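Local coordinates for ferritin like protein (Caulobacter vibrioides, PDB 3HL1) that probably binds metal as a single-chain, largely helical member of the ferritin-like family, although its exact biochemical role is not established, at residues H86-F89 with D90-T93; G142-G145 with E146-A150; E156-R159 with G160-R163; A274-L277 with D278-G282; D303-S306 with C307-G311. All coordinates share one frame; numbering follows the deposited sequence.

Contact 1: H86-F89 with D90-T93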
loop_
_atom_site.group_PDB
_atom_site.type_symbol
_atom_site.label_atom_id
_atom_site.label_comp_id
_atom_site.label_asym_id
_atom_site.label_seq_id
_atom_site.Cartn_x
_atom_site.Cartn_y
_atom_site.Cartn_z
ATOM N N HIS A 86 1.126 -1.380 11.267
ATOM C CA HIS A 86 0.016 -2.272 11.690
ATOM C C HIS A 86 0.292 -3.770 11.516
ATOM O O HIS A 86 -0.622 -4.575 11.586
ATOM C CB HIS A 86 -1.332 -1.829 11.035
ATOM C CG HIS A 86 -1.715 -0.406 11.367
ATOM N ND1 HIS A 86 -2.047 -0.010 12.638
ATOM C CD2 HIS A 86 -1.726 0.720 10.615
ATOM C CE1 HIS A 86 -2.257 1.295 12.656
ATOM N NE2 HIS A 86 -2.082 1.761 11.437
ATOM N N ILE A 87 1.554 -4.117 11.265
ATOM C CA ILE A 87 1.974 -5.510 11.075
ATOM C C ILE A 87 3.040 -5.877 12.110
ATOM O O ILE A 87 4.004 -5.157 12.308
ATOM C CB ILE A 87 2.517 -5.811 9.669
ATOM C CG1 ILE A 87 1.455 -5.498 8.600
ATOM C CG2 ILE A 87 2.971 -7.292 9.576
ATOM C CD1 ILE A 87 0.129 -6.277 8.755
ATOM N N ASP A 88 2.775 -6.945 12.827
ATOM C CA ASP A 88 3.731 -7.554 13.794
ATOM C C ASP A 88 3.960 -9.018 13.444
ATOM O O ASP A 88 3.124 -9.874 13.710
ATOM C CB ASP A 88 3.120 -7.469 15.191
ATOM C CG ASP A 88 4.071 -7.934 16.300
ATOM O OD1 ASP A 88 5.243 -8.317 16.016
ATOM O OD2 ASP A 88 3.602 -7.931 17.462
ATOM N N PHE A 89 5.119 -9.323 12.878
ATOM C CA PHE A 89 5.404 -10.683 12.422
ATOM C C PHE A 89 5.613 -11.647 13.599
ATOM O O PHE A 89 5.535 -12.856 13.424
ATOM C CB PHE A 89 6.586 -10.688 11.446
ATOM C CG PHE A 89 6.317 -9.880 10.199
ATOM C CD1 PHE A 89 5.304 -10.236 9.345
ATOM C CD2 PHE A 89 7.051 -8.743 9.917
ATOM C CE1 PHE A 89 5.035 -9.495 8.201
ATOM C CE2 PHE A 89 6.782 -7.962 8.783
ATOM C CZ PHE A 89 5.760 -8.339 7.919
ATOM N N ASP A 90 5.850 -11.074 14.777
ATOM C CA ASP A 90 6.040 -11.822 16.024
ATOM C C ASP A 90 4.750 -12.513 16.370
ATOM O O ASP A 90 4.729 -13.403 17.195
ATOM C CB ASP A 90 6.368 -10.917 17.222
ATOM C CG ASP A 90 7.745 -10.284 17.158
ATOM O OD1 ASP A 90 8.622 -10.761 16.404
ATOM O OD2 ASP A 90 7.948 -9.300 17.909
ATOM N N LEU A 91 3.644 -12.069 15.787
ATOM C CA LEU A 91 2.369 -12.730 16.027
ATOM C C LEU A 91 2.232 -14.063 15.283
ATOM O O LEU A 91 1.342 -14.855 15.569
ATOM C CB LEU A 91 1.199 -11.817 15.671
ATOM C CG LEU A 91 1.072 -10.513 16.463
ATOM C CD1 LEU A 91 0.006 -9.641 15.886
ATOM C CD2 LEU A 91 0.748 -10.838 17.933
ATOM N N ASP A 92 3.077 -14.284 14.291
ATOM C CA ASP A 92 2.917 -15.398 13.382
ATOM C C ASP A 92 3.825 -16.559 13.784
ATOM O O ASP A 92 4.889 -16.352 14.334
ATOM C CB ASP A 92 3.301 -14.953 11.960
ATOM C CG ASP A 92 2.465 -13.804 11.453
ATOM O OD1 ASP A 92 1.294 -13.728 11.886
ATOM O OD2 ASP A 92 2.971 -12.984 10.642
ATOM N N THR A 93 3.414 -17.767 13.434
ATOM C CA THR A 93 4.188 -18.977 13.727
ATOM C C THR A 93 4.248 -19.851 12.451
ATOM O O THR A 93 3.213 -20.228 11.887
ATOM C CB THR A 93 3.545 -19.714 14.910
ATOM O OG1 THR A 93 2.199 -20.031 14.565
ATOM C CG2 THR A 93 3.512 -18.819 16.210
#
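Asp-92 N reaches back three residues to Phe-89 O at 3.0 Å, with an N-H...O angle of 161°. One residue earlier the same kind of turn closes when Leu-91 N meets Asp-88 O at 3.1 Å. Both donors lie well above the plane of the carbonyl they use, consistent with the short 3-10 segment formed by residues 89-91. Asp-88 also starts this turn with its side chain. Its CG stands anti to the backbone N (chi1 -174°), which swings OD1 forward over the turn, where it accepts from Asp-90 N at 3.1 Å. A side-chain oxygen bonded to the amide two residues on defines an Asx turn; the amide approaches from above the carboxylate plane. The other oxygen, Asp-88 OD2, rests against Leu-91 CG at 3.8 Å, the two side chains running at roughly a right angle. Phe-89 points away from the turn overall, although its CB stays against Asp-90 N. Asp-92 lies alongside it, and Asp-92 OD2 comes to the ring edge, 3.8 Å from Phe-89 CD1, while Ile-87 CG2 sits over one ring face near the rim. Phe-89 packs on Asn-95 and Thr-97 further along the same loop, while the bond from His-86 ND1 to Thr-139 O ties it to the chain beyond helix 112-121. Asp-88 OD1 and Asp-90 OD2 approach to 3.4 Å with their carboxylate planes 67° apart. This pairing of like charges would tend to raise the proton affinity of one acid, while the bond from Asp-90 N should partly offset the cost at Asp-88.

Contact 2: G142-G145 with E146-A150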
loop_
_atom_site.group_PDB
_atom_site.type_symbol
_atom_site.label_atom_id
_atom_site.label_comp_id
_atom_site.label_asym_id
_atom_site.label_seq_id
_atom_site.Cartn_x
_atom_site.Cartn_y
_atom_site.Cartn_z
ATOM N N GLY A 142 -0.879 -10.023 12.167
ATOM C CA GLY A 142 0.192 -10.862 11.636
ATOM C C GLY A 142 0.354 -10.842 10.131
ATOM O O GLY A 142 1.330 -11.341 9.605
ATOM N N SER A 143 -0.634 -10.268 9.441
ATOM C CA SER A 143 -0.669 -10.205 7.972
ATOM C C SER A 143 -1.703 -9.160 7.546
ATOM O O SER A 143 -2.561 -8.804 8.330
ATOM C CB SER A 143 -1.119 -11.551 7.384
ATOM O OG SER A 143 -2.423 -11.949 7.858
ATOM N N ILE A 144 -1.649 -8.753 6.284
ATOM C CA ILE A 144 -2.611 -7.828 5.727
ATOM C C ILE A 144 -3.969 -8.476 5.674
ATOM O O ILE A 144 -4.967 -7.838 5.978
ATOM C CB ILE A 144 -2.192 -7.350 4.306
ATOM C CG1 ILE A 144 -0.943 -6.491 4.420
ATOM C CG2 ILE A 144 -3.337 -6.596 3.663
ATOM C CD1 ILE A 144 -0.383 -6.012 3.047
ATOM N N GLY A 145 -4.003 -9.753 5.331
ATOM C CA GLY A 145 -5.201 -10.510 5.265
ATOM C C GLY A 145 -5.931 -10.544 6.575
ATOM O O GLY A 145 -7.176 -10.443 6.594
ATOM N N GLU A 146 -5.187 -10.690 7.673
ATOM C CA GLU A 146 -5.819 -10.681 8.990
ATOM C C GLU A 146 -6.423 -9.311 9.313
ATOM O O GLU A 146 -7.510 -9.179 9.921
ATOM C CB GLU A 146 -4.812 -11.035 10.083
ATOM C CG GLU A 146 -5.473 -11.171 11.465
ATOM C CD GLU A 146 -4.495 -11.260 12.646
ATOM O OE1 GLU A 146 -3.298 -11.513 12.421
ATOM O OE2 GLU A 146 -4.955 -11.090 13.813
ATOM N N PHE A 147 -5.678 -8.272 8.997
ATOM C CA PHE A 147 -6.197 -6.891 9.140
ATOM C C PHE A 147 -7.565 -6.796 8.418
ATOM O O PHE A 147 -8.563 -6.333 8.998
ATOM C CB PHE A 147 -5.202 -5.899 8.525
ATOM C CG PHE A 147 -5.454 -4.416 8.911
ATOM C CD1 PHE A 147 -6.724 -3.882 8.968
ATOM C CD2 PHE A 147 -4.400 -3.592 9.206
ATOM C CE1 PHE A 147 -6.935 -2.562 9.341
ATOM C CE2 PHE A 147 -4.616 -2.270 9.579
ATOM C CZ PHE A 147 -5.893 -1.778 9.659
ATOM N N TYR A 148 -7.628 -7.214 7.151
ATOM C CA TYR A 148 -8.892 -7.182 6.422
ATOM C C TYR A 148 -9.977 -8.093 6.961
ATOM O O TYR A 148 -11.150 -7.733 6.859
ATOM C CB TYR A 148 -8.706 -7.338 4.911
ATOM C CG TYR A 148 -8.128 -6.084 4.300
ATOM C CD1 TYR A 148 -8.879 -4.899 4.251
ATOM C CD2 TYR A 148 -6.836 -6.038 3.812
ATOM C CE1 TYR A 148 -8.347 -3.735 3.712
ATOM C CE2 TYR A 148 -6.306 -4.862 3.251
ATOM C CZ TYR A 148 -7.079 -3.717 3.224
ATOM O OH TYR A 148 -6.580 -2.565 2.720
ATOM N N ASP A 149 -9.617 -9.253 7.525
ATOM C CA ASP A 149 -10.578 -10.058 8.250
ATOM C C ASP A 149 -11.293 -9.328 9.394
ATOM O O ASP A 149 -12.524 -9.468 9.572
ATOM C CB ASP A 149 -9.864 -11.239 8.904
ATOM C CG ASP A 149 -9.671 -12.407 7.987
ATOM O OD1 ASP A 149 -10.129 -12.404 6.829
ATOM O OD2 ASP A 149 -9.058 -13.365 8.478
ATOM N N ALA A 150 -10.500 -8.659 10.238
ATOM C CA ALA A 150 -11.022 -7.824 11.340
ATOM C C ALA A 150 -11.898 -6.718 10.767
ATOM O O ALA A 150 -13.010 -6.459 11.243
ATOM C CB ALA A 150 -9.885 -7.235 12.137
HETATM O O HOH W 1 -2.238 -13.157 10.175
HETATM O O HOH W 2 -8.770 -11.083 4.611
#
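Ser-143 is the N-cap of helix 144-157, and Glu-146 lies in the first turn that it closes. Two side-chain bonds carry this end. A chi1 of 59° tucks Ser-143 OG between its own backbone N and carbonyl carbon, from where it accepts from Glu-146 N at 3.0 Å. In return, the Glu-146 side chain, extended beyond CG, reaches back past the cap so that OE1 accepts from Gly-142 N at 2.9 Å, nearly straight at 164° and from above the carboxylate plane. Because the amide used is that of Gly-142 and not of the cap residue, this is no capping box. Glu-146 OE1 is further tied by a salt bridge to Arg-130, and OE2 accepts from Asp-133 N. The main-chain bonds start with Phe-147 N to Ser-143 O and continue with Tyr-148 N to Ile-144 O and Asp-149 N to Gly-145 O. Apolar contact comes from Ile-144 and Tyr-148, which run side by side toward helix 8-35, where Tyr-148 OH is bonded to Glu-22; Ile-144 CG2 touches Tyr-148 CE2 at 3.5 Å. One water bridges the cap, 2.6 Å from Ser-143 OG and donating to Glu-146 OE1 at 3.0 Å.

Contact 3: E156-R159 with G160-R163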
loop_
_atom_site.group_PDB
_atom_site.type_symbol
_atom_site.label_atom_id
_atom_site.label_comp_id
_atom_site.label_asym_id
_atom_site.label_seq_id
_atom_site.Cartn_x
_atom_site.Cartn_y
_atom_site.Cartn_z
ATOM N N GLU A 156 -19.474 -5.318 8.983
ATOM C CA GLU A 156 -20.746 -5.997 9.088
ATOM C C GLU A 156 -21.597 -5.475 10.218
ATOM O O GLU A 156 -22.787 -5.235 10.058
ATOM C CB GLU A 156 -20.531 -7.484 9.303
ATOM C CG GLU A 156 -21.739 -8.298 8.905
ATOM C CD GLU A 156 -22.255 -9.117 9.996
ATOM O OE1 GLU A 156 -22.683 -8.508 11.002
ATOM O OE2 GLU A 156 -22.254 -10.364 9.839
ATOM N N GLN A 157 -21.002 -5.327 11.389
ATOM C CA GLN A 157 -21.729 -4.869 12.552
ATOM C C GLN A 157 -22.255 -3.483 12.379
ATOM O O GLN A 157 -23.345 -3.170 12.885
ATOM C CB GLN A 157 -20.842 -4.875 13.792
ATOM C CG GLN A 157 -20.420 -6.288 14.238
ATOM C CD GLN A 157 -19.549 -6.292 15.479
ATOM O OE1 GLN A 157 -19.455 -5.297 16.186
ATOM N NE2 GLN A 157 -18.928 -7.422 15.762
ATOM N N LEU A 158 -21.485 -2.641 11.673
ATOM C CA LEU A 158 -21.841 -1.250 11.491
ATOM C C LEU A 158 -22.411 -0.900 10.101
ATOM O O LEU A 158 -22.433 0.265 9.711
ATOM C CB LEU A 158 -20.603 -0.387 11.819
ATOM C CG LEU A 158 -20.152 -0.452 13.293
ATOM C CD1 LEU A 158 -18.723 -0.053 13.487
ATOM C CD2 LEU A 158 -21.046 0.340 14.252
ATOM N N ARG A 159 -22.900 -1.904 9.380
ATOM C CA ARG A 159 -23.482 -1.721 8.048
ATOM C C ARG A 159 -24.695 -0.767 7.950
ATOM O O ARG A 159 -24.975 -0.231 6.879
ATOM C CB ARG A 159 -23.860 -3.054 7.460
ATOM C CG ARG A 159 -25.007 -3.782 8.213
ATOM C CD ARG A 159 -25.052 -5.224 7.727
ATOM N NE ARG A 159 -26.178 -5.942 8.287
ATOM C CZ ARG A 159 -26.197 -6.561 9.463
ATOM N NH1 ARG A 159 -25.154 -6.600 10.270
ATOM N NH2 ARG A 159 -27.307 -7.171 9.842
ATOM N N GLY A 160 -25.361 -0.502 9.071
ATOM C CA GLY A 160 -26.385 0.516 9.105
ATOM C C GLY A 160 -25.937 1.896 8.739
ATOM O O GLY A 160 -26.752 2.721 8.342
ATOM N N HIS A 161 -24.635 2.165 8.864
ATOM C CA HIS A 161 -24.061 3.436 8.500
ATOM C C HIS A 161 -23.754 3.581 7.022
ATOM O O HIS A 161 -23.386 4.681 6.589
ATOM C CB HIS A 161 -22.778 3.656 9.292
ATOM C CG HIS A 161 -23.019 3.983 10.719
ATOM N ND1 HIS A 161 -22.952 3.030 11.710
ATOM C CD2 HIS A 161 -23.351 5.153 11.329
ATOM C CE1 HIS A 161 -23.213 3.602 12.876
ATOM N NE2 HIS A 161 -23.482 4.880 12.672
ATOM N N VAL A 162 -23.843 2.494 6.255
ATOM C CA VAL A 162 -23.510 2.568 4.830
ATOM C C VAL A 162 -24.516 3.392 4.053
ATOM O O VAL A 162 -25.719 3.153 4.120
ATOM C CB VAL A 162 -23.357 1.221 4.198
ATOM C CG1 VAL A 162 -23.092 1.430 2.679
ATOM C CG2 VAL A 162 -22.236 0.424 4.927
ATOM N N ARG A 163 -24.002 4.384 3.354
ATOM C CA ARG A 163 -24.773 5.232 2.443
ATOM C C ARG A 163 -24.183 5.132 1.040
ATOM O O ARG A 163 -22.953 5.211 0.846
ATOM C CB ARG A 163 -24.753 6.677 2.932
ATOM C CG ARG A 163 -25.637 6.911 4.129
ATOM C CD ARG A 163 -25.397 8.282 4.697
ATOM N NE ARG A 163 -26.360 8.746 5.699
ATOM C CZ ARG A 163 -26.266 8.568 7.024
ATOM N NH1 ARG A 163 -25.298 7.826 7.574
ATOM N NH2 ARG A 163 -27.198 9.087 7.807
HETATM O O HOH W 3 -25.294 -1.511 11.852
#
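Leu-158, Arg-159 and Gly-160 make the bend by which the chain leaves helix 144-157. Leu-158, the first residue beyond helical backbone angles, offers its carbonyl to His-161: Leu-158 O accepts from His-161 N at 3.0 Å and 165°. The imidazole lies alongside the leucine, and ND1 adds only a weak bond to the same oxygen, which sits at the ring edge. Arg-159 O closes the next turn with Val-162 N, also at 3.0 Å, so residues 159-161 form a 3-10 segment. The arginine side chain turns back over the helix end. With chi1 at 66° it starts out folded over its own backbone, bringing Arg-159 CG within 3.4 Å of Gly-160 N. NH1 then donates to Glu-156 O at 2.7 Å, almost in the guanidinium plane, and forms a salt bridge with Glu-156 OE1 at 3.2 Å. NE forms a salt bridge with Asp-189 of helix 188-207. A water accepts from Gly-160 N at 3.0 Å and donates to Gln-157 O. With carboxylates of Glu-156 and Asp-189 both paired to it, Arg-159 probably stays charged, and its bond to Glu-156 O brings positive charge to the C-terminal end of the helix, which would be expected to favour the helix dipole.

Contact 4: A274-L277 with D278-G282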
loop_
_atom_site.group_PDB
_atom_site.type_symbol
_atom_site.label_atom_id
_atom_site.label_comp_id
_atom_site.label_asym_id
_atom_site.label_seq_id
_atom_site.Cartn_x
_atom_site.Cartn_y
_atom_site.Cartn_z
ATOM N N ALA A 274 4.355 15.538 -1.687
ATOM C CA ALA A 274 3.495 16.323 -0.795
ATOM C C ALA A 274 2.275 16.845 -1.581
ATOM O O ALA A 274 1.136 16.736 -1.145
ATOM C CB ALA A 274 4.244 17.480 -0.198
ATOM N N GLY A 275 2.543 17.416 -2.737
ATOM C CA GLY A 275 1.516 17.926 -3.596
ATOM C C GLY A 275 0.576 16.868 -4.067
ATOM O O GLY A 275 -0.603 17.095 -4.162
ATOM N N PHE A 276 1.101 15.703 -4.386
ATOM C CA PHE A 276 0.296 14.610 -4.847
ATOM C C PHE A 276 -0.645 14.062 -3.732
ATOM O O PHE A 276 -1.823 13.766 -3.994
ATOM C CB PHE A 276 1.161 13.543 -5.412
ATOM C CG PHE A 276 0.417 12.364 -5.882
ATOM C CD1 PHE A 276 -0.388 12.460 -6.996
ATOM C CD2 PHE A 276 0.511 11.166 -5.206
ATOM C CE1 PHE A 276 -1.096 11.372 -7.433
ATOM C CE2 PHE A 276 -0.191 10.070 -5.636
ATOM C CZ PHE A 276 -0.984 10.176 -6.755
ATOM N N LEU A 277 -0.132 13.956 -2.510
ATOM C CA LEU A 277 -0.981 13.635 -1.348
ATOM C C LEU A 277 -2.069 14.717 -1.107
ATOM O O LEU A 277 -3.194 14.344 -0.809
ATOM C CB LEU A 277 -0.111 13.379 -0.081
ATOM C CG LEU A 277 0.881 12.175 -0.062
ATOM C CD1 LEU A 277 1.433 11.952 1.327
ATOM C CD2 LEU A 277 0.294 10.898 -0.679
ATOM N N ASP A 278 -1.755 16.003 -1.231
ATOM C CA ASP A 278 -2.791 17.058 -1.171
ATOM C C ASP A 278 -3.898 16.806 -2.212
ATOM O O ASP A 278 -5.062 16.964 -1.878
ATOM C CB ASP A 278 -2.278 18.490 -1.393
ATOM C CG ASP A 278 -1.397 18.993 -0.269
ATOM O OD1 ASP A 278 -1.425 18.489 0.885
ATOM O OD2 ASP A 278 -0.599 19.891 -0.565
ATOM N N ILE A 279 -3.525 16.450 -3.460
ATOM C CA ILE A 279 -4.486 16.175 -4.531
ATOM C C ILE A 279 -5.364 14.997 -4.044
ATOM O O ILE A 279 -6.605 15.066 -4.081
ATOM C CB ILE A 279 -3.809 15.875 -5.903
ATOM C CG1 ILE A 279 -3.291 17.206 -6.523
ATOM C CG2 ILE A 279 -4.755 15.205 -6.912
ATOM C CD1 ILE A 279 -2.290 17.019 -7.613
ATOM N N LEU A 280 -4.727 13.915 -3.593
ATOM C CA LEU A 280 -5.492 12.752 -3.136
ATOM C C LEU A 280 -6.396 13.038 -1.972
ATOM O O LEU A 280 -7.499 12.477 -1.948
ATOM C CB LEU A 280 -4.613 11.512 -2.881
ATOM C CG LEU A 280 -3.873 10.847 -4.049
ATOM C CD1 LEU A 280 -2.848 9.851 -3.453
ATOM C CD2 LEU A 280 -4.860 10.131 -4.983
ATOM N N ASN A 281 -5.951 13.847 -1.001
ATOM C CA ASN A 281 -6.782 14.201 0.135
ATOM C C ASN A 281 -8.082 14.853 -0.293
ATOM O O ASN A 281 -9.119 14.567 0.267
ATOM C CB ASN A 281 -6.010 15.027 1.151
ATOM C CG ASN A 281 -5.073 14.169 1.959
ATOM O OD1 ASN A 281 -5.323 12.974 2.096
ATOM N ND2 ASN A 281 -3.949 14.729 2.425
ATOM N N GLY A 282 -8.014 15.716 -1.298
ATOM C CA GLY A 282 -9.196 16.388 -1.806
ATOM C C GLY A 282 -10.143 15.373 -2.411
ATOM O O GLY A 282 -11.366 15.375 -2.115
HETATM O O HOH W 4 1.014 16.697 1.684
#
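Phe-276 and Leu-280, one helical turn apart, meet with the ring turned broadside to the leucine. Leu-280 CG stands over one face, 4.3 Å from the ring centroid and only 21° off the ring normal, a CH-pi contact displaced toward the rim. Leu-280 CD1 makes the closest touch, 3.4 Å from Phe-276 CE2. The geometry follows from the first torsion of Phe-276: at 179° it sets the ring opposite the backbone N, and the ring, although its CB starts away from the following turn, ends up beside it. Leu-277 adds a looser apolar contact, its CD2 lying 4.3 Å from Leu-280 CD1. Phe-276 also packs on Leu-300 of helix 292-309, whereas Leu-277 and Leu-280 both touch Leu-74, so the helix is bordered by two different parts of the fold. Asn-281 joins the latter side by bonding through OD1 to Leu-74 N. Behind the side chains run the usual helical bonds, among them Leu-280 N to Phe-276 O at 2.9 Å and Asn-281 N to Leu-277 O at 2.8 Å. On the exposed side, Asp-278 curls back toward the preceding turn, and a water links Ala-274 O at 2.8 Å with Asp-278 OD1 at 3.1 Å, donating to both. Helix 261-283 is thus amphipathic here: a carboxylate and bridging water mark its solvent side, while the CH-pi and aliphatic contacts, probably dispersive in nature, contribute to the packing of its apolar flank.

Contact 5: D303-S306 with C307-G311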
loop_
_atom_site.group_PDB
_atom_site.type_symbol
_atom_site.label_atom_id
_atom_site.label_comp_id
_atom_site.label_asym_id
_atom_site.label_seq_id
_atom_site.Cartn_x
_atom_site.Cartn_y
_atom_site.Cartn_z
ATOM N N ASP A 303 10.491 11.783 -11.179
ATOM C CA ASP A 303 11.230 12.252 -10.009
ATOM C C ASP A 303 12.023 11.162 -9.262
ATOM O O ASP A 303 13.162 11.379 -8.800
ATOM C CB ASP A 303 10.268 12.820 -8.944
ATOM C CG ASP A 303 9.598 14.090 -9.349
ATOM O OD1 ASP A 303 10.003 14.729 -10.318
ATOM O OD2 ASP A 303 8.572 14.421 -8.716
ATOM N N ILE A 304 11.399 10.001 -9.100
ATOM C CA ILE A 304 12.018 8.853 -8.418
ATOM C C ILE A 304 13.185 8.319 -9.246
ATOM O O ILE A 304 14.284 8.036 -8.745
ATOM C CB ILE A 304 10.961 7.734 -8.149
ATOM C CG1 ILE A 304 9.848 8.294 -7.291
ATOM C CG2 ILE A 304 11.611 6.528 -7.488
ATOM C CD1 ILE A 304 8.544 7.416 -7.239
ATOM N N LEU A 305 12.959 8.156 -10.534
ATOM C CA LEU A 305 14.042 7.698 -11.424
ATOM C C LEU A 305 15.209 8.676 -11.423
ATOM O O LEU A 305 16.378 8.299 -11.440
ATOM C CB LEU A 305 13.542 7.534 -12.845
ATOM C CG LEU A 305 14.538 7.099 -13.913
ATOM C CD1 LEU A 305 15.216 5.802 -13.534
ATOM C CD2 LEU A 305 13.799 6.951 -15.224
ATOM N N SER A 306 14.888 9.949 -11.384
ATOM C CA SER A 306 15.929 10.952 -11.463
ATOM C C SER A 306 16.829 10.912 -10.217
ATOM O O SER A 306 18.053 11.015 -10.341
ATOM C CB SER A 306 15.332 12.332 -11.730
ATOM O OG SER A 306 16.294 13.292 -11.388
ATOM N N CYS A 307 16.270 10.645 -9.038
ATOM C CA CYS A 307 17.075 10.408 -7.834
ATOM C C CYS A 307 18.081 9.301 -8.033
ATOM O O CYS A 307 19.278 9.490 -7.829
ATOM C CB CYS A 307 16.203 10.077 -6.622
ATOM S SG CYS A 307 15.221 11.457 -5.988
ATOM N N TRP A 308 17.609 8.129 -8.463
ATOM C CA TRP A 308 18.486 7.006 -8.705
ATOM C C TRP A 308 19.581 7.277 -9.727
ATOM O O TRP A 308 20.760 6.927 -9.503
ATOM C CB TRP A 308 17.670 5.794 -9.166
ATOM C CG TRP A 308 17.020 5.041 -8.068
ATOM C CD1 TRP A 308 15.709 4.748 -7.982
ATOM C CD2 TRP A 308 17.655 4.414 -6.967
ATOM N NE1 TRP A 308 15.469 3.945 -6.884
ATOM C CE2 TRP A 308 16.649 3.751 -6.228
ATOM C CE3 TRP A 308 18.971 4.354 -6.505
ATOM C CZ2 TRP A 308 16.920 3.046 -5.073
ATOM C CZ3 TRP A 308 19.249 3.625 -5.349
ATOM C CH2 TRP A 308 18.236 2.987 -4.646
ATOM N N LYS A 309 19.202 7.866 -10.854
ATOM C CA LYS A 309 20.178 8.234 -11.848
ATOM C C LYS A 309 21.267 9.176 -11.312
ATOM O O LYS A 309 22.397 9.115 -11.788
ATOM C CB LYS A 309 19.501 8.882 -13.029
ATOM C CG LYS A 309 18.829 7.890 -13.972
ATOM C CD LYS A 309 18.056 8.671 -15.029
ATOM C CE LYS A 309 18.091 8.113 -16.400
ATOM N NZ LYS A 309 18.363 6.664 -16.505
ATOM N N LEU A 310 20.923 10.045 -10.366
ATOM C CA LEU A 310 21.886 10.941 -9.725
ATOM C C LEU A 310 22.620 10.346 -8.536
ATOM O O LEU A 310 23.406 11.033 -7.902
ATOM C CB LEU A 310 21.239 12.285 -9.358
ATOM C CG LEU A 310 20.789 13.097 -10.566
ATOM C CD1 LEU A 310 19.771 14.162 -10.264
ATOM C CD2 LEU A 310 21.993 13.673 -11.361
ATOM N N GLY A 311 22.399 9.076 -8.225
ATOM C CA GLY A 311 23.076 8.447 -7.089
ATOM C C GLY A 311 22.492 8.797 -5.723
ATOM O O GLY A 311 23.173 8.696 -4.733
#
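Leu-305 lies across the aliphatic part of Lys-309, one turn further along helix 292-309: Leu-305 CG is 4.0 Å from Lys-309 CD. A chi1 of 178° carries the leucine's branched end to the lysine, and the lysine chain bends at its third and fourth torsions before NZ reaches a weak bond to Tyr-250 OH. Ser-306 and Leu-310 repeat the four-residue spacing, with Ser-306 OG 3.8 Å from Leu-310 CD1. On another flank, Ile-304 CG2 approaches Trp-308 CD1 at 4.5 Å, a loose apolar contact that adjoins helix 8-35: Ile-304 touches Leu-30 and Tyr-34, and Trp-308 NE1 donates to Thr-31 O of that same helix. Asp-303 faces helix 261-283, where it forms a salt bridge with Arg-268, and Cys-307 packs on Ala-265. The main-chain bonds follow the helix to its end, with Lys-309 N to Leu-305 O at 2.9 Å and 175°, then Leu-310 N to Ser-306 O at 3.0 Å. By contrast, the bond from Trp-308 N to Ile-304 O is weak. Gly-311 then turns to positive phi (78°), a value that favours glycine, and its N bonds to Trp-308 O at 3.0 Å. With two bonds running back into the last turn, this is a Schellman motif, the glycine-ended C-terminal stop common in helical proteins.

Every contact is a short local turn of one continuous stretch, so the five follow in series and none nests in or crosses another. Contact 1 closes a turn in the loop after helix 42-67. Contact 2 begins helix 144-157 and meets contact 1 directly, Ile-87 and His-86 packing on Ser-143 and Phe-147; their centres are about 10 Å apart. Contact 3 ends the same helix, about 20 Å on between centres, and turns the chain toward helix 188-207. Contact 4, inside helix 261-283, lies opposite contacts 1 and 2 across the chain's centre. Contact 5 terminates the following helix, 292-309, and links it with helices 8-35 and 261-283.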